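Local coordinates for iron-binding protein (Staphylococcus epidermidis, PDB 4M7O) that probably binds an iron-containing solute outside the cell, in the manner of a periplasmic solute-binding protein, for delivery to a membrane transporter, at residues T33-R38 / P260-D265; E162-V167 / D215-T220; Y174-D179 / K199-V204; T180-M185 / D255-P260. One frame throughout, in Å; residues are numbered along the deposited sequence.

Contact 1 of 4, residues T33-R38 / P260-D265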
# COMPACT_ATOMS: atom_id res chain seq x y z
N THR A 33 -9.67 6.13 -5.04
CA THR A 33 -9.87 6.95 -6.23
C THR A 33 -9.43 6.20 -7.48
O THR A 33 -10.11 6.24 -8.50
CB THR A 33 -9.11 8.26 -6.14
OG1 THR A 33 -9.54 8.98 -4.98
CG2 THR A 33 -9.36 9.12 -7.39
N GLU A 34 -8.30 5.50 -7.39
CA GLU A 34 -7.79 4.77 -8.56
C GLU A 34 -8.76 3.69 -8.99
O GLU A 34 -8.98 3.49 -10.18
CB GLU A 34 -6.40 4.18 -8.25
CG GLU A 34 -5.31 5.22 -8.10
CD GLU A 34 -3.91 4.60 -8.11
OE1 GLU A 34 -3.69 3.63 -8.87
OE2 GLU A 34 -3.05 5.10 -7.35
N ILE A 35 -9.34 2.99 -8.01
CA ILE A 35 -10.25 1.89 -8.28
C ILE A 35 -11.55 2.41 -8.91
O ILE A 35 -12.07 1.81 -9.86
CB ILE A 35 -10.59 1.14 -6.97
CG1 ILE A 35 -9.35 0.44 -6.41
CG2 ILE A 35 -11.72 0.14 -7.21
CD1 ILE A 35 -9.53 -0.09 -5.00
N LEU A 36 -12.08 3.51 -8.37
CA LEU A 36 -13.29 4.13 -8.91
C LEU A 36 -13.12 4.49 -10.38
O LEU A 36 -14.03 4.26 -11.18
CB LEU A 36 -13.66 5.38 -8.10
CG LEU A 36 -14.28 5.10 -6.74
CD1 LEU A 36 -14.41 6.39 -5.91
CD2 LEU A 36 -15.65 4.44 -6.95
N TYR A 37 -11.97 5.06 -10.72
CA TYR A 37 -11.70 5.43 -12.11
C TYR A 37 -11.63 4.17 -12.97
O TYR A 37 -12.15 4.16 -14.08
CB TYR A 37 -10.39 6.23 -12.22
CG TYR A 37 -10.59 7.73 -12.28
CD1 TYR A 37 -10.73 8.48 -11.13
CD2 TYR A 37 -10.61 8.40 -13.50
CE1 TYR A 37 -10.87 9.83 -11.18
CE2 TYR A 37 -10.78 9.76 -13.55
CZ TYR A 37 -10.91 10.47 -12.39
OH TYR A 37 -11.08 11.83 -12.43
N ARG A 38 -11.01 3.10 -12.46
CA ARG A 38 -10.87 1.87 -13.25
C ARG A 38 -12.22 1.15 -13.41
O ARG A 38 -12.40 0.32 -14.29
CB ARG A 38 -9.81 0.93 -12.67
CG ARG A 38 -8.36 1.43 -12.82
CD ARG A 38 -7.93 1.53 -14.30
NE ARG A 38 -8.06 0.26 -14.99
CZ ARG A 38 -7.20 -0.76 -14.88
NH1 ARG A 38 -6.12 -0.65 -14.11
NH2 ARG A 38 -7.40 -1.88 -15.55
N PRO A 260 -2.82 -0.35 -2.09
CA PRO A 260 -3.74 -1.42 -2.49
C PRO A 260 -4.67 -1.01 -3.64
O PRO A 260 -5.89 -1.06 -3.50
CB PRO A 260 -4.55 -1.69 -1.22
CG PRO A 260 -4.51 -0.37 -0.46
CD PRO A 260 -3.14 0.17 -0.74
N GLY A 261 -4.09 -0.64 -4.78
CA GLY A 261 -4.87 -0.25 -5.94
C GLY A 261 -4.57 -1.08 -7.18
O GLY A 261 -3.89 -2.11 -7.11
N PRO A 262 -5.07 -0.63 -8.33
CA PRO A 262 -4.91 -1.37 -9.59
C PRO A 262 -3.47 -1.43 -10.08
O PRO A 262 -3.20 -2.21 -10.99
CB PRO A 262 -5.75 -0.55 -10.57
CG PRO A 262 -6.75 0.16 -9.70
CD PRO A 262 -5.96 0.53 -8.49
N ARG A 263 -2.56 -0.63 -9.52
CA ARG A 263 -1.17 -0.65 -9.99
C ARG A 263 -0.21 -1.42 -9.06
O ARG A 263 1.00 -1.18 -9.08
CB ARG A 263 -0.67 0.78 -10.26
CG ARG A 263 -1.48 1.54 -11.34
CD ARG A 263 -1.00 2.99 -11.50
NE ARG A 263 -1.20 3.78 -10.28
CZ ARG A 263 -0.31 4.63 -9.78
NH1 ARG A 263 0.85 4.83 -10.39
NH2 ARG A 263 -0.58 5.29 -8.66
N ILE A 264 -0.74 -2.35 -8.27
CA ILE A 264 0.10 -3.17 -7.39
C ILE A 264 1.18 -3.95 -8.12
O ILE A 264 2.19 -4.32 -7.51
CB ILE A 264 -0.68 -4.24 -6.60
CG1 ILE A 264 -1.83 -4.79 -7.44
CG2 ILE A 264 -1.15 -3.70 -5.27
CD1 ILE A 264 -2.49 -5.99 -6.82
N ASP A 265 0.96 -4.25 -9.40
CA ASP A 265 1.96 -5.00 -10.15
C ASP A 265 3.25 -4.19 -10.27
O ASP A 265 4.35 -4.73 -10.23
CB ASP A 265 1.44 -5.39 -11.54
CG ASP A 265 1.24 -4.18 -12.44
OD1 ASP A 265 0.35 -3.36 -12.14
OD2 ASP A 265 1.97 -4.04 -13.45
O HOH W 1 -2.63 1.33 -7.60
O HOH W 2 -4.77 -3.16 -13.22

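Contact 2 of 4, residues E162-V167 / D215-T220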
# COMPACT_ATOMS: atom_id res chain seq x y z
N GLU A 162 17.04 -14.51 1.75
CA GLU A 162 16.33 -13.99 2.92
C GLU A 162 16.37 -12.45 3.02
O GLU A 162 17.44 -11.83 3.01
CB GLU A 162 16.85 -14.64 4.21
CG GLU A 162 16.89 -16.18 4.16
CD GLU A 162 16.56 -16.84 5.49
OE1 GLU A 162 16.29 -18.06 5.50
OE2 GLU A 162 16.57 -16.14 6.52
N VAL A 163 15.19 -11.86 3.11
CA VAL A 163 15.05 -10.41 3.01
C VAL A 163 14.58 -9.81 4.32
O VAL A 163 13.62 -10.29 4.92
CB VAL A 163 14.04 -10.05 1.92
CG1 VAL A 163 13.86 -8.54 1.83
CG2 VAL A 163 14.46 -10.66 0.58
N PHE A 164 15.26 -8.77 4.77
CA PHE A 164 14.85 -8.03 5.95
C PHE A 164 14.15 -6.76 5.50
O PHE A 164 14.73 -5.96 4.75
CB PHE A 164 16.05 -7.70 6.83
CG PHE A 164 15.72 -6.79 7.99
CD1 PHE A 164 15.04 -7.27 9.10
CD2 PHE A 164 16.09 -5.46 7.97
CE1 PHE A 164 14.73 -6.44 10.15
CE2 PHE A 164 15.77 -4.63 9.04
CZ PHE A 164 15.09 -5.11 10.12
N MSE A 165 12.89 -6.58 5.91
CA MSE A 165 12.14 -5.38 5.57
C MSE A 165 12.21 -4.45 6.76
O MSE A 165 11.72 -4.77 7.85
CB MSE A 165 10.67 -5.73 5.29
CG MSE A 165 10.45 -6.81 4.25
SE MSE A 165 10.85 -6.25 2.43
CE MSE A 165 9.65 -4.72 2.31
N GLU A 166 12.83 -3.30 6.57
CA GLU A 166 12.93 -2.33 7.65
C GLU A 166 11.83 -1.29 7.48
O GLU A 166 11.90 -0.46 6.56
CB GLU A 166 14.30 -1.67 7.62
CG GLU A 166 14.52 -0.69 8.75
CD GLU A 166 15.98 -0.34 8.93
OE1 GLU A 166 16.85 -1.14 8.50
OE2 GLU A 166 16.27 0.72 9.51
N VAL A 167 10.81 -1.32 8.34
CA VAL A 167 9.67 -0.41 8.12
C VAL A 167 9.68 0.81 9.03
O VAL A 167 8.86 1.71 8.88
CB VAL A 167 8.30 -1.12 8.24
CG1 VAL A 167 8.23 -2.26 7.23
CG2 VAL A 167 8.07 -1.63 9.66
N ASP A 215 20.17 -11.61 3.56
CA ASP A 215 20.98 -11.46 2.36
C ASP A 215 20.69 -10.11 1.71
O ASP A 215 21.48 -9.62 0.91
CB ASP A 215 20.67 -12.59 1.39
CG ASP A 215 20.82 -13.97 2.03
OD1 ASP A 215 21.92 -14.27 2.57
OD2 ASP A 215 19.84 -14.74 2.02
N ILE A 216 19.56 -9.51 2.05
CA ILE A 216 19.15 -8.25 1.45
C ILE A 216 18.46 -7.42 2.53
O ILE A 216 17.65 -7.95 3.29
CB ILE A 216 18.13 -8.50 0.31
CG1 ILE A 216 18.66 -9.55 -0.68
CG2 ILE A 216 17.77 -7.20 -0.39
CD1 ILE A 216 17.72 -9.87 -1.81
N LEU A 217 18.78 -6.12 2.61
CA LEU A 217 18.06 -5.19 3.49
C LEU A 217 17.24 -4.25 2.61
O LEU A 217 17.75 -3.69 1.63
CB LEU A 217 19.02 -4.36 4.33
CG LEU A 217 20.18 -5.08 5.02
CD1 LEU A 217 21.05 -4.11 5.83
CD2 LEU A 217 19.65 -6.16 5.94
N ILE A 218 15.97 -4.09 2.93
CA ILE A 218 15.15 -3.13 2.20
C ILE A 218 14.42 -2.24 3.19
O ILE A 218 13.60 -2.72 3.96
CB ILE A 218 14.09 -3.82 1.32
CG1 ILE A 218 14.77 -4.82 0.38
CG2 ILE A 218 13.24 -2.78 0.56
CD1 ILE A 218 13.84 -5.43 -0.63
N SER A 219 14.74 -0.95 3.17
CA SER A 219 14.00 0.02 3.97
C SER A 219 12.78 0.53 3.22
O SER A 219 12.86 0.86 2.03
CB SER A 219 14.88 1.22 4.31
OG SER A 219 14.05 2.30 4.70
N THR A 220 11.64 0.61 3.90
CA THR A 220 10.42 1.02 3.22
C THR A 220 9.98 2.42 3.61
O THR A 220 8.82 2.77 3.46
CB THR A 220 9.27 0.04 3.51
OG1 THR A 220 8.97 0.05 4.91
CG2 THR A 220 9.68 -1.35 3.09
O HOH W 3 7.65 2.19 6.34

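Contact 3 of 4, residues Y174-D179 / K199-V204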
# COMPACT_ATOMS: atom_id res chain seq x y z
N TYR A 174 11.97 -1.38 13.25
CA TYR A 174 10.81 -2.26 13.12
C TYR A 174 10.88 -3.02 11.82
O TYR A 174 11.29 -2.49 10.79
CB TYR A 174 9.51 -1.45 13.13
CG TYR A 174 9.04 -1.07 14.53
CD1 TYR A 174 9.70 -0.10 15.27
CD2 TYR A 174 7.92 -1.67 15.10
CE1 TYR A 174 9.25 0.26 16.57
CE2 TYR A 174 7.45 -1.30 16.39
CZ TYR A 174 8.13 -0.34 17.12
OH TYR A 174 7.69 -0.01 18.39
N THR A 175 10.43 -4.26 11.86
CA THR A 175 10.36 -5.05 10.64
C THR A 175 8.93 -5.43 10.40
O THR A 175 8.07 -5.21 11.25
CB THR A 175 11.21 -6.32 10.74
OG1 THR A 175 11.17 -7.00 9.48
CG2 THR A 175 10.67 -7.23 11.82
N ALA A 176 8.69 -6.02 9.23
CA ALA A 176 7.37 -6.53 8.88
C ALA A 176 7.44 -8.04 8.79
O ALA A 176 8.20 -8.59 8.00
CB ALA A 176 6.92 -5.94 7.55
N GLY A 177 6.65 -8.72 9.61
CA GLY A 177 6.63 -10.18 9.59
C GLY A 177 5.43 -10.66 8.79
O GLY A 177 5.01 -10.01 7.82
N LYS A 178 4.86 -11.79 9.19
CA LYS A 178 3.69 -12.34 8.52
C LYS A 178 2.48 -11.45 8.70
O LYS A 178 2.48 -10.55 9.55
CB LYS A 178 3.39 -13.75 9.04
CG LYS A 178 4.19 -14.84 8.35
CD LYS A 178 3.81 -16.21 8.90
CE LYS A 178 3.99 -17.30 7.85
NZ LYS A 178 5.38 -17.36 7.32
N ASP A 179 1.44 -11.71 7.90
CA ASP A 179 0.21 -10.90 7.90
C ASP A 179 0.47 -9.45 7.51
O ASP A 179 -0.25 -8.56 7.94
CB ASP A 179 -0.50 -10.95 9.26
CG ASP A 179 -0.92 -12.35 9.65
OD1 ASP A 179 -1.07 -13.21 8.75
OD2 ASP A 179 -1.09 -12.60 10.87
N LYS A 199 4.52 -11.61 13.63
CA LYS A 199 3.32 -11.16 12.92
C LYS A 199 3.12 -9.64 13.00
O LYS A 199 3.34 -9.03 14.05
CB LYS A 199 2.07 -11.88 13.46
CG LYS A 199 2.06 -13.38 13.19
CD LYS A 199 0.71 -13.99 13.54
CE LYS A 199 0.67 -15.47 13.18
NZ LYS A 199 -0.68 -16.06 13.40
N GLY A 200 2.70 -9.04 11.89
CA GLY A 200 2.51 -7.60 11.82
C GLY A 200 3.83 -6.86 11.90
O GLY A 200 4.87 -7.39 11.51
N TRP A 201 3.78 -5.63 12.40
CA TRP A 201 4.96 -4.79 12.54
C TRP A 201 5.48 -4.95 13.96
O TRP A 201 4.74 -4.72 14.91
CB TRP A 201 4.60 -3.31 12.24
CG TRP A 201 4.41 -3.02 10.77
CD1 TRP A 201 4.08 -3.92 9.80
CD2 TRP A 201 4.57 -1.76 10.09
NE1 TRP A 201 4.01 -3.31 8.58
CE2 TRP A 201 4.30 -1.98 8.73
CE3 TRP A 201 4.91 -0.47 10.51
CZ2 TRP A 201 4.35 -0.95 7.77
CZ3 TRP A 201 4.96 0.55 9.56
CH2 TRP A 201 4.69 0.30 8.20
N LYS A 202 6.74 -5.35 14.11
CA LYS A 202 7.33 -5.54 15.43
C LYS A 202 8.71 -4.90 15.52
O LYS A 202 9.48 -4.93 14.56
CB LYS A 202 7.44 -7.04 15.76
CG LYS A 202 6.09 -7.73 15.92
CD LYS A 202 5.25 -7.04 16.99
CE LYS A 202 3.78 -7.45 16.92
NZ LYS A 202 3.59 -8.88 17.26
N SER A 203 9.03 -4.32 16.67
CA SER A 203 10.41 -3.89 16.89
C SER A 203 11.35 -5.09 17.06
O SER A 203 10.99 -6.10 17.68
CB SER A 203 10.51 -2.97 18.10
OG SER A 203 10.31 -3.70 19.29
N VAL A 204 12.55 -4.97 16.50
CA VAL A 204 13.57 -6.00 16.63
C VAL A 204 14.88 -5.34 17.00
O VAL A 204 15.14 -4.20 16.60
CB VAL A 204 13.74 -6.79 15.31
CG1 VAL A 204 12.53 -7.66 15.07
CG2 VAL A 204 13.93 -5.82 14.13

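Contact 4 of 4, residues T180-M185 / D255-P260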
# COMPACT_ATOMS: atom_id res chain seq x y z
N THR A 180 1.49 -9.22 6.70
CA THR A 180 1.73 -7.86 6.19
C THR A 180 1.80 -7.88 4.68
O THR A 180 2.08 -8.92 4.07
CB THR A 180 3.04 -7.26 6.71
OG1 THR A 180 4.14 -8.08 6.27
CG2 THR A 180 3.04 -7.15 8.25
N PHE A 181 1.55 -6.72 4.08
CA PHE A 181 1.57 -6.59 2.64
C PHE A 181 2.97 -6.88 2.12
O PHE A 181 3.14 -7.61 1.15
CB PHE A 181 1.09 -5.20 2.22
CG PHE A 181 0.34 -5.21 0.92
CD1 PHE A 181 0.85 -5.85 -0.19
CD2 PHE A 181 -0.90 -4.60 0.81
CE1 PHE A 181 0.16 -5.87 -1.40
CE2 PHE A 181 -1.60 -4.62 -0.39
CZ PHE A 181 -1.06 -5.26 -1.49
N PHE A 182 3.98 -6.33 2.79
CA PHE A 182 5.35 -6.60 2.36
C PHE A 182 5.68 -8.08 2.44
O PHE A 182 6.46 -8.58 1.62
CB PHE A 182 6.35 -5.78 3.17
CG PHE A 182 6.15 -4.30 3.04
CD1 PHE A 182 6.01 -3.72 1.79
CD2 PHE A 182 6.08 -3.49 4.17
CE1 PHE A 182 5.81 -2.35 1.65
CE2 PHE A 182 5.88 -2.11 4.04
CZ PHE A 182 5.75 -1.54 2.78
N ASN A 183 5.10 -8.80 3.40
CA ASN A 183 5.41 -10.23 3.51
C ASN A 183 4.75 -11.02 2.40
O ASN A 183 5.35 -11.95 1.87
CB ASN A 183 5.03 -10.82 4.87
CG ASN A 183 5.32 -12.30 4.96
OD1 ASN A 183 6.47 -12.70 5.18
ND2 ASN A 183 4.29 -13.12 4.77
N ASP A 184 3.52 -10.65 2.04
CA ASP A 184 2.83 -11.37 0.98
C ASP A 184 3.55 -11.16 -0.35
O ASP A 184 3.65 -12.10 -1.16
CB ASP A 184 1.37 -10.93 0.86
CG ASP A 184 0.61 -11.76 -0.16
OD1 ASP A 184 0.74 -13.01 -0.14
OD2 ASP A 184 -0.12 -11.18 -0.99
N MSE A 185 4.07 -9.96 -0.56
CA MSE A 185 4.82 -9.68 -1.79
C MSE A 185 6.05 -10.57 -1.87
O MSE A 185 6.29 -11.22 -2.90
CB MSE A 185 5.19 -8.19 -1.89
CG MSE A 185 3.99 -7.27 -2.02
SE MSE A 185 4.52 -5.42 -2.34
CE MSE A 185 3.93 -4.65 -0.67
N ASP A 255 4.67 3.04 1.26
CA ASP A 255 3.30 3.47 1.01
C ASP A 255 2.96 3.46 -0.48
O ASP A 255 1.84 3.15 -0.86
CB ASP A 255 3.03 4.85 1.62
CG ASP A 255 3.01 4.82 3.15
OD1 ASP A 255 2.84 3.72 3.74
OD2 ASP A 255 3.17 5.90 3.77
N GLU A 256 3.92 3.81 -1.33
CA GLU A 256 3.70 3.70 -2.77
C GLU A 256 3.64 2.25 -3.25
O GLU A 256 2.65 1.83 -3.84
CB GLU A 256 4.76 4.48 -3.56
CG GLU A 256 4.54 5.97 -3.57
CD GLU A 256 3.15 6.36 -4.05
OE1 GLU A 256 2.41 7.01 -3.28
OE2 GLU A 256 2.79 6.01 -5.20
N VAL A 257 4.67 1.46 -2.97
CA VAL A 257 4.68 0.10 -3.51
C VAL A 257 3.55 -0.78 -2.97
O VAL A 257 3.09 -1.68 -3.66
CB VAL A 257 6.03 -0.62 -3.34
CG1 VAL A 257 7.13 0.26 -3.83
CG2 VAL A 257 6.25 -0.99 -1.90
N SER A 258 3.11 -0.52 -1.74
CA SER A 258 2.06 -1.35 -1.16
C SER A 258 0.68 -0.71 -1.28
O SER A 258 -0.26 -1.12 -0.60
CB SER A 258 2.37 -1.69 0.30
OG SER A 258 2.19 -0.58 1.16
N ARG A 259 0.55 0.30 -2.14
CA ARG A 259 -0.75 0.94 -2.31
C ARG A 259 -1.75 -0.09 -2.85
O ARG A 259 -1.54 -0.65 -3.94
CB ARG A 259 -0.69 2.13 -3.26
CG ARG A 259 -2.04 2.83 -3.45
CD ARG A 259 -1.93 4.01 -4.40
NE ARG A 259 -1.10 5.09 -3.86
CZ ARG A 259 -1.02 6.31 -4.40
NH1 ARG A 259 -1.72 6.60 -5.50
NH2 ARG A 259 -0.25 7.23 -3.85
N PRO A 260 -2.82 -0.35 -2.09
CA PRO A 260 -3.74 -1.42 -2.49
C PRO A 260 -4.67 -1.01 -3.64
O PRO A 260 -5.89 -1.06 -3.50
CB PRO A 260 -4.55 -1.69 -1.22
CG PRO A 260 -4.51 -0.37 -0.46
CD PRO A 260 -3.14 0.17 -0.74

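Contact 1 of 4, residues T33-R38 / P260-D265
The guanidinium of Arg-263 meets the carboxylate of Glu-34 at its edge, within the guanidinium plane, while Tyr-54 makes a cation-pi contact with the same arginine. This salt bridge joins helix 30-38 of the amino-terminal lobe to the turn leading into helix 264-275, in a two-lobed periplasmic binding protein whose long helix 133-152 passes beside both. Arg-263 grips side-on: NE donates to Glu-34 OE1 at 2.9 Å and NH2 to Glu-34 OE2 at 2.8 Å, both nearly straight. Because the two planes are 42° apart, the nitrogens reach the oxygens from above the carboxylate plane. A bend at chi3 of Arg-263 (-63°) turns NE toward the glutamate. Arg-259 NH1 forms a second salt bridge to Glu-34 OE2, and two arginines would be expected to favour the ionised acid. One water donates to Glu-34 OE1 and accepts from Arg-263 N, the N-cap residue of helix 264-275.

Next to the ion pair, the ring of Pro-262 wedges against the helix. Its CD lies 3.7 Å from Glu-34 CB and 4.0 Å from Ile-35 CG1. Arg-38 slides past it the opposite way, CG against Pro-262 CG at 3.7 Å, and carries its guanidinium on to Glu-142 of helix 133-152. A second water accepts from Arg-38 NH1 at 3.0 Å and donates to Pro-262 O at 2.9 Å.

Contact 2 of 4, residues E162-V167 / D215-T220
Ile-218 packs against both Val-163 and Met-165 of the neighbouring strand. Its CB sits 4.2 Å from SE of Met-165, a selenomethionine whose chain lies beside it and points the same way. CG1, anti to the carbonyl carbon (chi1 -55°), approaches Val-163 CG1, and the tip CD1 ends 4.0 Å from that same methyl. Val-163 CG2 turns instead to Ile-216 CD1. Beyond SE, Met-165 bends at chi3 (-57°) and presses CE against Thr-220 CG2 at 3.5 Å, tighter than usual for two carbons.

The backbones form a parallel ladder, with bonds running alternately from one strand to the other: Phe-164 N to Ile-216 O, Ile-218 N to Phe-164 O at 2.9 Å, Glu-166 N to Ile-218 O at 2.8 Å, then Thr-220 N to Glu-166 O. Where the ladder starts, Asp-215 OD2 takes the Glu-162 N-H at 2.8 Å on the anti side of its carboxylate, and Glu-162 O accepts from both Asp-215 N and Ile-216 N. Asp-215 OD1 is bound by Asn-242. At the far end a water joins Val-167 O and Thr-220 OG1.

Helix 181-188 covers Met-165 and Thr-220 through Phe-182. Helix 225-234 covers the face carrying Leu-217, Glu-166 and Ser-219; Glu-166 is hydrogen-bonded to Tyr-228 of that helix and salt-bridged to Arg-235 just after it. Within the sheet, strand 216-219 lies between strands 162-168 and 249-251, both parallel to it.

Contact 3 of 4, residues Y174-D179 / K199-V204
Tyr-174 lays its ring flat over Ser-203, so that Ser-203 CB is 3.8 Å from the ring centroid and 13° off the ring normal, a CH-pi contact over the face. The contact joins the antiparallel strands 174-176 and 201-203, in the mixed sheet of the carboxy-terminal lobe. With CG anti to the carbonyl carbon (chi1 -81°), Tyr-174 leans across the non-hydrogen-bonded pair it makes with Ser-203, and its CD2 comes within 3.3 Å of Ser-203 N.

On the same side of the sheet, the Trp-201 indole meets Ala-176 CB obliquely, with CD1 and NE1 the nearest atoms; the indole also packs on Val-167 of strand 162-168. Thr-175, on the other side together with Lys-202, crosses the side chain of Val-204 at about a right angle, its CG2 3.8 Å from Val-204 CG1. Thr-175 OG1 turns away from this apolar touch to bond Met-165 O. Further along, Asp-179 crosses the extended Lys-199 obliquely: OD2 touches Lys-199 CD at 3.5 Å, while NZ stays beyond salt-bridge range.

Thr-175 and Lys-202 are the hydrogen-bonded pair, with Thr-175 N to Lys-202 O at 2.9 Å and a longer return bond from Lys-202 N. Gly-177 N then donates to Gly-200 O at 2.9 Å, but the return bond moves on one residue. Gly-200, at positive phi, sends its N-H to Lys-178 O at 2.8 Å, at an N-H...O angle of 171°.

Contact 4 of 4, residues T180-M185 / D255-P260
Phe-181 turns a face to Ser-258 O, which lies 3.8 Å from its CE2, and the same CE2 approaches Pro-260 CB at 4.2 Å. Phe-182 works by its rim, with CE1 3.8 Å from Val-257 CG2, the methyl near the ring plane and the two side chains crossing at about a right angle. That CE1 also touches Ser-258 CB obliquely.

Apolar packing around the serine is completed by Met-185, a selenomethionine. Its chain bends at chi3 (-113°), bringing CE to 3.5 Å from Ser-258 CB, closer than carbons normally sit. Ser-258 CB thus has Phe-181, Phe-182 and Met-185 around it.

Polar bonds hold each segment from within or tie it to other parts of the chain. Thr-180 is the N-cap of helix 181-188: its OG1 accepts from Asn-183 N at 3.1 Å and is also bonded to Gly-177 O. Ser-258 OG is bonded to Gly-254 O, back in its own short helix. Arg-259 NH2 forms a salt bridge with Glu-256 OE1, though the hydrogen bond within it is strongly bent and weak, while NH1 pairs with Asp-53.

Overall, the first turn of a capped helix packs against the end of helix 254-257 and the loop following it, where the chain runs from the carboxy-terminal lobe back toward helix 30-38, consistent with the interlobe region of a two-lobed solute-binding protein.

Overall arrangement
Contacts 2 and 3 share one sheet in the carboxy-terminal lobe, their centres 11 Å apart: Val-167 N reaches Tyr-174 O across adjacent strands. Contact 4 lies near the middle of the chain, its centre 13 Å from those of contacts 2 and 3, and packs on both, through Phe-182 against Met-165 and through Thr-180 against Trp-201. Contact 1 is 14 Å from contact 4 between centres and shares Pro-260 with it; the Arg-259 to Glu-34 salt bridge links the two. Contacts 1 and 2 sit on opposite sides of the chain's centre, 26 Å apart. The series thus runs from one lobe toward the other, between which this family typically binds its solute.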